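Local coordinates for protein tryptophan--tRNA ligase (Mycoplasma pneumoniae, PDB 2YY5) that probably catalyses the ATP-dependent attachment of tryptophan to tRNA(Trp), working as a homodimeric class I aminoacyl-tRNA synthetase, at residues Y22-Q27 with A257-E261; Q210-I214 with K225-Q229; Q33-L38 with G72-A78. The protein carries 1 engineered substitution. All blocks are in the same frame, centred on the assembly; numbering follows the deposited sequence.

Contact 1: Y22-Q27 with A257-E261; sequences YLGVMQ and ALLKE. With WSA (5'-O-[(L-tryptophylamino)sulfonyl]adenosine), chain J.
Tyr-22 and Glu-261 reach for each other from opposite directions. The phenol oxygen Tyr-22 OH lies 2.8 Å from Glu-261 OE1. The other carboxylate oxygen, Glu-261 OE2, stays near the plane of the ring, at its edge. The ring and the carboxylate are turned 54° against each other. In Tyr-22 the CG is opposite the backbone N (chi1 -177°), which sends the ring out from its helix toward Glu-261. The glutamate bends at chi2, and this brings its carboxylate round to the tyrosine. One face of the ring looks onto the same helix: the backbone Gln-27 N sits over its centre, 4.2 Å above the plane. Gln-27 N is also hydrogen-bonded to Tyr-22 O at 2.8 Å, closing a pi-type turn.

Helix 19-26 starts inside the predicted 'HIGH' region of the class I catalytic domain, a Rossmann fold. Its opposite flank serves the active site. Gly-24 CA comes within 3.5 Å of N3 of the bound tryptophanyl sulfamoyl adenosine, and Val-25 CG1 within 3.5 Å of O3' of its ribose. Gly-24 thus lies directly against the adenine.

Beside the polar pair the contact is apolar. Leu-23 CG rests on Ala-257 CB at 4.0 Å. Leu-23 CD1 touches Leu-258 CD2 at 4.0 Å, the two leucines crossing at about a right angle. Leu-23 also touches Ile-193, a predicted ATP-binding residue, and Leu-298 of helix 284-308 packs on both Tyr-22 and Glu-261. Gln-27 extends beyond its CG and passes Glu-261 in the reverse direction, amide and carboxylate planes 26° apart. Its amide end lies next to the carbonyl of Ala-257, and it crosses the Lys-260 chain almost perpendicularly.

Contact 2: Q210-I214 with K225-Q229; sequences QNGVI and KKIRQ
Lys-226 NZ is gripped by two carbonyls of the facing loop. It lies 2.9 Å from each of Gln-210 O and Val-213 O, a hydrogen bond from Lys-226 NZ in both cases. The two differ in direction. Val-213 O is met almost straight on, with a C=O...N angle of 177°. Gln-210 O is met from above its carbonyl plane, the nitrogen lying 41° out of it. Gln-210 O has a second donor, Val-213 N, which arrives from the opposite face and closes the turn of the loop. The ammonium group also forms a salt bridge with Asp-218. That carboxylate probably balances much of the charge of this buried lysine.

The lysine reaches the carbonyls as a straight rod. Its CG lies opposite the carbonyl carbon (chi1 -69°), and the chain is extended from there to NZ. Along the way its methylenes lie against the loop backbone. Lys-226 CB is 3.8 Å from Asn-211 O, and Lys-226 CD is 3.5 Å from Val-213 O. Ile-214 slides past the chain in the reverse direction. Ile-214 CD1 packs on Lys-226 CB at 3.9 Å and on Ile-227 CG1 at 4.2 Å. Both isoleucines continue onto helix 284-308, Ile-214 at Leu-299 and Ile-227 at Thr-292.

At the outer edge the amide of Asn-211 lies near the ends of Lys-225 and Gln-229. The amide planes of Asn-211 and Gln-229 stand steeply to each other.

Val-213 turns its side chain away from the helix, onto His-18 and Met-203. Those residues belong to the predicted 'HIGH' and 'KMSKS' regions. The lysine thus ties helix 220-228 to the loop that follows the predicted KMSKS signature, beside what is probably the ATP site of a class I synthetase.

Contact 3: Q33-L38 with G72-A78; sequences QEQCQL and GLDPQKA
Gln-33 reaches from the last turn of its helix into the loop 72-78. Its CB rests on Ala-78 CB at 4.0 Å. The CG stands between the backbone N and the carbonyl carbon (chi1 55°), and the chain then runs out extended to the amide. The CD carries that amide between the backbones of Gly-72 and Asp-74. Gln-33 OE1 accepts a hydrogen bond of 2.9 Å from Asp-74 N. This bond is nearly straight at 175° and lies in the carbonyl plane, on a lone pair. Gln-33 NE2 gives a weak, bent bond to Gly-72 O at 3.2 Å. Two bonds of unequal quality thus fix the rotation of the amide. Lys-77 CD lies beside Gln-33 NE2 at 3.8 Å.

The loop is also braced from within, where Asp-74 OD1 accepts from Gln-76 N in an Asx turn. Lys-77 reaches across to Glu-34 by a long salt bridge and faces Asp-74 at similarly long range. Next to the amide oxygen, Leu-38 CD2 meets Leu-73 CD1 at 3.9 Å. A water accepts a hydrogen bond from Leu-38 N.

Helix 54-71 ends in a Schellman motif at Gly-72, and the loop leads into strand 78-82. This strand runs parallel to strand 37-42, which follows helix 29-35 and has strand 6-11 on its other side.

All three contacts lie in the class I catalytic part of one chain. Contact 1 joins residues far apart in sequence, and contacts 3 and 2 follow one another inside the loop it closes. Contact 1 is the middle one in space. Its centre is 18 Å from that of contact 2 and 16 Å from that of contact 3, with nearest atoms about 7 Å apart in both cases. Contacts 2 and 3 are 32 Å apart between centres. Consecutive helices 19-26 and 29-35 link contacts 1 and 3. Helices 220-228 and 246-259 link contacts 2 and 1. The contacts thus run from the Rossmann sheet, past the adenine, to the KMSKS side of the active site.

Contact 1: Y22-Q27 with A257-E261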
loop_
_atom_site.group_PDB
_atom_site.type_symbol
_atom_site.label_atom_id
_atom_site.label_comp_id
_atom_site.label_asym_id
_atom_site.label_seq_id
_atom_site.Cartn_x
_atom_site.Cartn_y
_atom_site.Cartn_z
ATOM N N TYR B 22 -18.616 -21.293 1.799
ATOM C CA TYR B 22 -18.461 -22.561 2.504
ATOM C C TYR B 22 -18.037 -23.662 1.537
ATOM O O TYR B 22 -17.013 -24.321 1.726
ATOM C CB TYR B 22 -19.768 -22.982 3.201
ATOM C CG TYR B 22 -19.606 -24.258 4.011
ATOM C CD1 TYR B 22 -18.968 -24.240 5.252
ATOM C CD2 TYR B 22 -19.995 -25.498 3.492
ATOM C CE1 TYR B 22 -18.707 -25.418 5.953
ATOM C CE2 TYR B 22 -19.736 -26.688 4.185
ATOM C CZ TYR B 22 -19.089 -26.633 5.415
ATOM O OH TYR B 22 -18.797 -27.780 6.104
ATOM N N LEU B 23 -18.831 -23.847 0.494
ATOM C CA LEU B 23 -18.549 -24.869 -0.489
ATOM C C LEU B 23 -17.302 -24.546 -1.313
ATOM O O LEU B 23 -16.564 -25.449 -1.723
ATOM C CB LEU B 23 -19.780 -25.062 -1.391
ATOM C CG LEU B 23 -20.733 -26.222 -1.034
ATOM C CD1 LEU B 23 -20.717 -26.492 0.461
ATOM C CD2 LEU B 23 -22.149 -25.909 -1.510
ATOM N N GLY B 24 -17.050 -23.259 -1.530
ATOM C CA GLY B 24 -15.897 -22.878 -2.320
ATOM C C GLY B 24 -14.542 -23.214 -1.730
ATOM O O GLY B 24 -13.641 -23.650 -2.455
ATOM N N VAL B 25 -14.389 -23.018 -0.420
ATOM C CA VAL B 25 -13.110 -23.260 0.243
ATOM C C VAL B 25 -13.196 -23.800 1.659
ATOM O O VAL B 25 -12.443 -24.694 2.023
ATOM C CB VAL B 25 -12.259 -21.964 0.302
ATOM C CG1 VAL B 25 -11.816 -21.570 -1.087
ATOM C CG2 VAL B 25 -13.069 -20.830 0.929
ATOM N N MET B 26 -14.092 -23.240 2.463
ATOM C CA MET B 26 -14.243 -23.669 3.849
ATOM C C MET B 26 -14.356 -25.173 4.052
ATOM O O MET B 26 -13.596 -25.752 4.823
ATOM C CB MET B 26 -15.448 -22.979 4.491
ATOM C CG MET B 26 -15.209 -21.518 4.771
ATOM S SD MET B 26 -16.569 -20.679 5.588
ATOM C CE MET B 26 -16.035 -18.967 5.366
ATOM N N GLN B 27 -15.303 -25.804 3.363
ATOM C CA GLN B 27 -15.523 -27.246 3.485
ATOM C C GLN B 27 -14.285 -28.116 3.264
ATOM O O GLN B 27 -14.104 -29.127 3.947
ATOM C CB GLN B 27 -16.630 -27.702 2.520
ATOM C CG GLN B 27 -16.651 -29.211 2.283
ATOM C CD GLN B 27 -17.723 -29.654 1.313
ATOM O OE1 GLN B 27 -18.880 -29.822 1.690
ATOM N NE2 GLN B 27 -17.345 -29.838 0.050
ATOM N N ALA B 257 -22.571 -31.982 -2.601
ATOM C CA ALA B 257 -21.507 -31.524 -1.718
ATOM C C ALA B 257 -21.919 -31.574 -0.243
ATOM O O ALA B 257 -21.093 -31.841 0.634
ATOM C CB ALA B 257 -21.095 -30.098 -2.103
ATOM N N LEU B 258 -23.192 -31.319 0.032
ATOM C CA LEU B 258 -23.676 -31.333 1.407
ATOM C C LEU B 258 -23.820 -32.738 1.976
ATOM O O LEU B 258 -23.710 -32.939 3.182
ATOM C CB LEU B 258 -25.010 -30.596 1.498
ATOM C CG LEU B 258 -24.965 -29.116 1.125
ATOM C CD1 LEU B 258 -26.355 -28.506 1.328
ATOM C CD2 LEU B 258 -23.927 -28.392 1.983
ATOM N N LEU B 259 -24.058 -33.708 1.100
ATOM C CA LEU B 259 -24.219 -35.088 1.523
ATOM C C LEU B 259 -22.933 -35.718 2.056
ATOM O O LEU B 259 -22.992 -36.707 2.784
ATOM C CB LEU B 259 -24.781 -35.911 0.368
ATOM C CG LEU B 259 -26.163 -35.433 -0.095
ATOM C CD1 LEU B 259 -26.615 -36.221 -1.313
ATOM C CD2 LEU B 259 -27.157 -35.582 1.049
ATOM N N LYS B 260 -21.778 -35.146 1.706
ATOM C CA LYS B 260 -20.480 -35.657 2.165
ATOM C C LYS B 260 -20.313 -35.330 3.648
ATOM O O LYS B 260 -19.507 -35.938 4.350
ATOM C CB LYS B 260 -19.312 -34.992 1.415
ATOM C CG LYS B 260 -19.541 -34.698 -0.051
ATOM C CD LYS B 260 -18.467 -33.756 -0.610
ATOM C CE LYS B 260 -17.135 -34.459 -0.804
ATOM N NZ LYS B 260 -17.233 -35.571 -1.793
ATOM N N GLU B 261 -21.073 -34.352 4.114
ATOM C CA GLU B 261 -20.997 -33.914 5.499
ATOM C C GLU B 261 -21.513 -34.974 6.479
ATOM O O GLU B 261 -22.462 -35.694 6.167
ATOM C CB GLU B 261 -21.811 -32.625 5.657
ATOM C CG GLU B 261 -21.255 -31.666 6.688
ATOM C CD GLU B 261 -20.075 -30.865 6.167
ATOM O OE1 GLU B 261 -19.256 -30.434 6.998
ATOM O OE2 GLU B 261 -19.973 -30.655 4.938
HETATM C CD2 WSA J . -7.361 -14.076 -0.831
HETATM C CE3 WSA J . -7.712 -15.393 -1.107
HETATM C CZ3 WSA J . -6.717 -16.328 -1.362
HETATM C CH2 WSA J . -5.379 -15.945 -1.342
HETATM C CZ2 WSA J . -5.032 -14.628 -1.067
HETATM C CE2 WSA J . -6.027 -13.693 -0.811
HETATM N N11 WSA J . -5.989 -12.399 -0.504
HETATM C CD1 WSA J . -7.227 -11.949 -0.326
HETATM C CG WSA J . -8.097 -12.940 -0.515
HETATM C CB WSA J . -9.615 -12.840 -0.387
HETATM C CA WSA J . -10.313 -13.146 -1.715
HETATM N NH3 WSA J . -9.848 -12.230 -2.764
HETATM C C WSA J . -11.824 -12.987 -1.526
HETATM O O WSA J . -12.328 -11.869 -1.495
HETATM N NS WSA J . -12.540 -14.099 -1.397
HETATM S S WSA J . -13.969 -13.770 -0.682
HETATM O O1S WSA J . -13.741 -13.183 0.679
HETATM O O2S WSA J . -14.742 -12.781 -1.504
HETATM O "O5'" WSA J . -14.661 -15.020 -0.587
HETATM C "C5'" WSA J . -13.993 -16.123 0.034
HETATM C "C4'" WSA J . -13.852 -17.361 -0.858
HETATM O "O4'" WSA J . -15.150 -17.784 -1.314
HETATM C "C3'" WSA J . -13.002 -17.132 -2.111
HETATM O "O3'" WSA J . -12.207 -18.292 -2.371
HETATM C "C2'" WSA J . -14.071 -16.986 -3.192
HETATM O "O2'" WSA J . -13.527 -17.361 -4.461
HETATM C "C1'" WSA J . -15.033 -18.073 -2.715
HETATM N N9 WSA J . -16.353 -17.907 -3.369
HETATM C C8 WSA J . -17.059 -16.779 -3.385
HETATM N N7 WSA J . -18.220 -16.985 -4.002
HETATM C C5 WSA J . -18.253 -18.261 -4.383
HETATM C C4 WSA J . -17.057 -18.845 -3.987
HETATM N N3 WSA J . -16.843 -20.142 -4.261
HETATM C C2 WSA J . -17.756 -20.858 -4.895
HETATM N N1 WSA J . -18.904 -20.332 -5.282
HETATM C C6 WSA J . -19.186 -19.042 -5.043
HETATM N N6 WSA J . -20.352 -18.518 -5.420
#

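Contact 2: Q210-I214 with K225-Q229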
loop_
_atom_site.group_PDB
_atom_site.type_symbol
_atom_site.label_atom_id
_atom_site.label_comp_id
_atom_site.label_asym_id
_atom_site.label_seq_id
_atom_site.Cartn_x
_atom_site.Cartn_y
_atom_site.Cartn_z
ATOM N N GLN B 210 -31.646 -10.863 -1.839
ATOM C CA GLN B 210 -31.133 -11.856 -0.909
ATOM C C GLN B 210 -31.744 -13.252 -0.946
ATOM O O GLN B 210 -31.232 -14.164 -0.302
ATOM C CB GLN B 210 -31.212 -11.297 0.505
ATOM C CG GLN B 210 -30.404 -10.031 0.670
ATOM C CD GLN B 210 -30.219 -9.648 2.118
ATOM O OE1 GLN B 210 -31.187 -9.372 2.825
ATOM N NE2 GLN B 210 -28.966 -9.631 2.572
ATOM N N ASN B 211 -32.828 -13.433 -1.690
ATOM C CA ASN B 211 -33.449 -14.751 -1.761
ATOM C C ASN B 211 -32.571 -15.654 -2.609
ATOM O O ASN B 211 -32.777 -16.865 -2.659
ATOM C CB ASN B 211 -34.850 -14.664 -2.378
ATOM C CG ASN B 211 -35.792 -13.781 -1.577
ATOM O OD1 ASN B 211 -36.057 -14.030 -0.398
ATOM N ND2 ASN B 211 -36.306 -12.737 -2.220
ATOM N N GLY B 212 -31.591 -15.052 -3.276
ATOM C CA GLY B 212 -30.693 -15.815 -4.121
ATOM C C GLY B 212 -29.457 -16.296 -3.382
ATOM O O GLY B 212 -28.705 -17.124 -3.898
ATOM N N VAL B 213 -29.253 -15.791 -2.169
ATOM C CA VAL B 213 -28.090 -16.168 -1.372
ATOM C C VAL B 213 -28.452 -16.852 -0.055
ATOM O O VAL B 213 -29.284 -16.357 0.705
ATOM C CB VAL B 213 -27.219 -14.927 -1.052
ATOM C CG1 VAL B 213 -26.069 -15.308 -0.123
ATOM C CG2 VAL B 213 -26.690 -14.318 -2.344
ATOM N N ILE B 214 -27.828 -17.998 0.207
ATOM C CA ILE B 214 -28.069 -18.710 1.456
ATOM C C ILE B 214 -26.953 -18.270 2.401
ATOM O O ILE B 214 -25.813 -18.699 2.240
ATOM C CB ILE B 214 -27.986 -20.251 1.270
ATOM C CG1 ILE B 214 -29.012 -20.718 0.232
ATOM C CG2 ILE B 214 -28.206 -20.948 2.608
ATOM C CD1 ILE B 214 -30.449 -20.415 0.599
ATOM N N LYS B 225 -37.754 -20.999 2.913
ATOM C CA LYS B 225 -38.413 -20.157 1.918
ATOM C C LYS B 225 -37.554 -19.909 0.672
ATOM O O LYS B 225 -38.029 -20.015 -0.463
ATOM C CB LYS B 225 -38.811 -18.809 2.532
ATOM C CG LYS B 225 -39.686 -17.945 1.612
ATOM C CD LYS B 225 -39.750 -16.478 2.054
ATOM C CE LYS B 225 -38.434 -15.745 1.778
ATOM N NZ LYS B 225 -38.479 -14.292 2.137
ATOM N N LYS B 226 -36.285 -19.579 0.885
ATOM C CA LYS B 226 -35.382 -19.286 -0.225
ATOM C C LYS B 226 -35.223 -20.426 -1.214
ATOM O O LYS B 226 -35.216 -20.208 -2.424
ATOM C CB LYS B 226 -34.006 -18.884 0.310
ATOM C CG LYS B 226 -34.010 -17.555 1.016
ATOM C CD LYS B 226 -32.630 -17.152 1.463
ATOM C CE LYS B 226 -32.673 -15.744 2.019
ATOM N NZ LYS B 226 -31.337 -15.274 2.425
ATOM N N ILE B 227 -35.093 -21.640 -0.693
ATOM C CA ILE B 227 -34.912 -22.806 -1.534
ATOM C C ILE B 227 -36.202 -23.176 -2.250
ATOM O O ILE B 227 -36.182 -23.511 -3.437
ATOM C CB ILE B 227 -34.373 -23.977 -0.693
ATOM C CG1 ILE B 227 -32.942 -23.646 -0.247
ATOM C CG2 ILE B 227 -34.391 -25.261 -1.495
ATOM C CD1 ILE B 227 -32.407 -24.505 0.867
ATOM N N ARG B 228 -37.322 -23.088 -1.541
ATOM C CA ARG B 228 -38.615 -23.405 -2.133
ATOM C C ARG B 228 -38.884 -22.525 -3.343
ATOM O O ARG B 228 -39.592 -22.922 -4.259
ATOM C CB ARG B 228 -39.734 -23.183 -1.124
ATOM C CG ARG B 228 -41.109 -23.531 -1.666
ATOM C CD ARG B 228 -41.498 -24.923 -1.234
ATOM N NE ARG B 228 -41.544 -24.990 0.224
ATOM C CZ ARG B 228 -41.783 -26.094 0.923
ATOM N NH1 ARG B 228 -41.804 -26.047 2.248
ATOM N NH2 ARG B 228 -41.998 -27.241 0.298
ATOM N N GLN B 229 -38.318 -21.322 -3.330
ATOM C CA GLN B 229 -38.500 -20.354 -4.408
ATOM C C GLN B 229 -37.376 -20.367 -5.441
ATOM O O GLN B 229 -37.381 -19.559 -6.373
ATOM C CB GLN B 229 -38.579 -18.936 -3.841
ATOM C CG GLN B 229 -39.561 -18.715 -2.715
ATOM C CD GLN B 229 -39.354 -17.356 -2.074
ATOM O OE1 GLN B 229 -38.281 -17.066 -1.534
ATOM N NE2 GLN B 229 -40.373 -16.509 -2.139
#

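Contact 3: Q33-L38 with G72-A78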
loop_
_atom_site.group_PDB
_atom_site.type_symbol
_atom_site.label_atom_id
_atom_site.label_comp_id
_atom_site.label_asym_id
_atom_site.label_seq_id
_atom_site.Cartn_x
_atom_site.Cartn_y
_atom_site.Cartn_z
ATOM N N GLN B 33 -5.710 -29.058 5.972
ATOM C CA GLN B 33 -4.894 -29.002 7.181
ATOM C C GLN B 33 -4.337 -30.369 7.540
ATOM O O GLN B 33 -3.471 -30.484 8.405
ATOM C CB GLN B 33 -5.714 -28.470 8.349
ATOM C CG GLN B 33 -6.986 -29.248 8.596
ATOM C CD GLN B 33 -7.724 -28.742 9.803
ATOM O OE1 GLN B 33 -7.705 -27.549 10.086
ATOM N NE2 GLN B 33 -8.386 -29.639 10.520
ATOM N N GLU B 34 -4.837 -31.404 6.874
ATOM C CA GLU B 34 -4.368 -32.760 7.128
ATOM C C GLU B 34 -3.288 -33.132 6.113
ATOM O O GLU B 34 -2.339 -33.841 6.434
ATOM C CB GLU B 34 -5.535 -33.748 7.030
ATOM C CG GLU B 34 -5.509 -34.855 8.073
ATOM C CD GLU B 34 -5.758 -34.350 9.500
ATOM O OE1 GLU B 34 -6.813 -33.721 9.747
ATOM O OE2 GLU B 34 -4.901 -34.593 10.381
ATOM N N GLN B 35 -3.433 -32.633 4.890
ATOM C CA GLN B 35 -2.492 -32.927 3.815
ATOM C C GLN B 35 -1.395 -31.884 3.629
ATOM O O GLN B 35 -0.290 -32.206 3.195
ATOM C CB GLN B 35 -3.253 -33.084 2.496
ATOM C CG GLN B 35 -4.050 -34.371 2.366
ATOM C CD GLN B 35 -3.159 -35.600 2.263
ATOM O OE1 GLN B 35 -2.487 -35.978 3.227
ATOM N NE2 GLN B 35 -3.144 -36.224 1.089
ATOM N N CYS B 36 -1.688 -30.634 3.955
ATOM C CA CYS B 36 -0.699 -29.587 3.769
ATOM C C CYS B 36 -0.421 -28.774 5.016
ATOM O O CYS B 36 -1.088 -28.914 6.035
ATOM C CB CYS B 36 -1.163 -28.608 2.684
ATOM S SG CYS B 36 -1.913 -29.324 1.211
ATOM N N GLN B 37 0.600 -27.933 4.910
ATOM C CA GLN B 37 0.962 -26.995 5.962
ATOM C C GLN B 37 0.028 -25.877 5.511
ATOM O O GLN B 37 0.299 -25.196 4.517
ATOM C CB GLN B 37 2.419 -26.560 5.816
ATOM C CG GLN B 37 2.805 -25.376 6.683
ATOM C CD GLN B 37 4.260 -24.978 6.514
ATOM O OE1 GLN B 37 4.728 -24.036 7.144
ATOM N NE2 GLN B 37 4.980 -25.695 5.660
ATOM N N LEU B 38 -1.079 -25.717 6.223
ATOM C CA LEU B 38 -2.092 -24.746 5.844
ATOM C C LEU B 38 -2.055 -23.395 6.534
ATOM O O LEU B 38 -1.900 -23.297 7.749
ATOM C CB LEU B 38 -3.480 -25.378 6.019
ATOM C CG LEU B 38 -4.730 -24.509 5.808
ATOM C CD1 LEU B 38 -4.771 -23.996 4.363
ATOM C CD2 LEU B 38 -5.985 -25.334 6.121
ATOM N N GLY B 72 -14.292 -26.590 11.605
ATOM C CA GLY B 72 -13.272 -27.621 11.702
ATOM C C GLY B 72 -11.827 -27.180 11.527
ATOM O O GLY B 72 -10.913 -27.997 11.667
ATOM N N LEU B 73 -11.605 -25.909 11.204
ATOM C CA LEU B 73 -10.241 -25.414 11.046
ATOM C C LEU B 73 -9.618 -25.527 12.434
ATOM O O LEU B 73 -10.094 -24.913 13.398
ATOM C CB LEU B 73 -10.246 -23.960 10.565
ATOM C CG LEU B 73 -8.890 -23.349 10.210
ATOM C CD1 LEU B 73 -8.192 -24.176 9.138
ATOM C CD2 LEU B 73 -9.107 -21.925 9.723
ATOM N N ASP B 74 -8.564 -26.330 12.528
ATOM C CA ASP B 74 -7.884 -26.583 13.796
ATOM C C ASP B 74 -6.583 -25.812 13.938
ATOM O O ASP B 74 -5.628 -26.069 13.216
ATOM C CB ASP B 74 -7.596 -28.084 13.930
ATOM C CG ASP B 74 -7.133 -28.476 15.324
ATOM O OD1 ASP B 74 -6.891 -27.579 16.162
ATOM O OD2 ASP B 74 -7.012 -29.696 15.577
ATOM N N PRO B 75 -6.525 -24.864 14.887
ATOM C CA PRO B 75 -5.313 -24.065 15.103
ATOM C C PRO B 75 -4.089 -24.883 15.516
ATOM O O PRO B 75 -2.977 -24.358 15.589
ATOM C CB PRO B 75 -5.747 -23.047 16.164
ATOM C CG PRO B 75 -6.847 -23.759 16.901
ATOM C CD PRO B 75 -7.610 -24.431 15.786
ATOM N N GLN B 76 -4.289 -26.168 15.787
ATOM C CA GLN B 76 -3.173 -27.037 16.152
ATOM C C GLN B 76 -2.634 -27.714 14.893
ATOM O O GLN B 76 -1.475 -28.120 14.843
ATOM C CB GLN B 76 -3.606 -28.114 17.151
ATOM C CG GLN B 76 -3.848 -27.626 18.573
ATOM C CD GLN B 76 -3.947 -28.782 19.555
ATOM O OE1 GLN B 76 -2.943 -29.409 19.899
ATOM N NE2 GLN B 76 -5.161 -29.082 19.996
ATOM N N LYS B 77 -3.486 -27.826 13.878
ATOM C CA LYS B 77 -3.111 -28.451 12.618
ATOM C C LYS B 77 -2.835 -27.399 11.546
ATOM O O LYS B 77 -2.096 -27.653 10.595
ATOM C CB LYS B 77 -4.230 -29.383 12.146
ATOM C CG LYS B 77 -4.533 -30.528 13.100
ATOM C CD LYS B 77 -5.815 -31.255 12.724
ATOM C CE LYS B 77 -6.167 -32.343 13.737
ATOM N NZ LYS B 77 -7.549 -32.868 13.528
ATOM N N ALA B 78 -3.421 -26.216 11.711
ATOM C CA ALA B 78 -3.264 -25.134 10.746
ATOM C C ALA B 78 -2.904 -23.804 11.411
ATOM O O ALA B 78 -2.775 -23.724 12.630
ATOM C CB ALA B 78 -4.552 -24.980 9.942
HETATM O O HOH W 1 -2.034 -27.380 8.068
#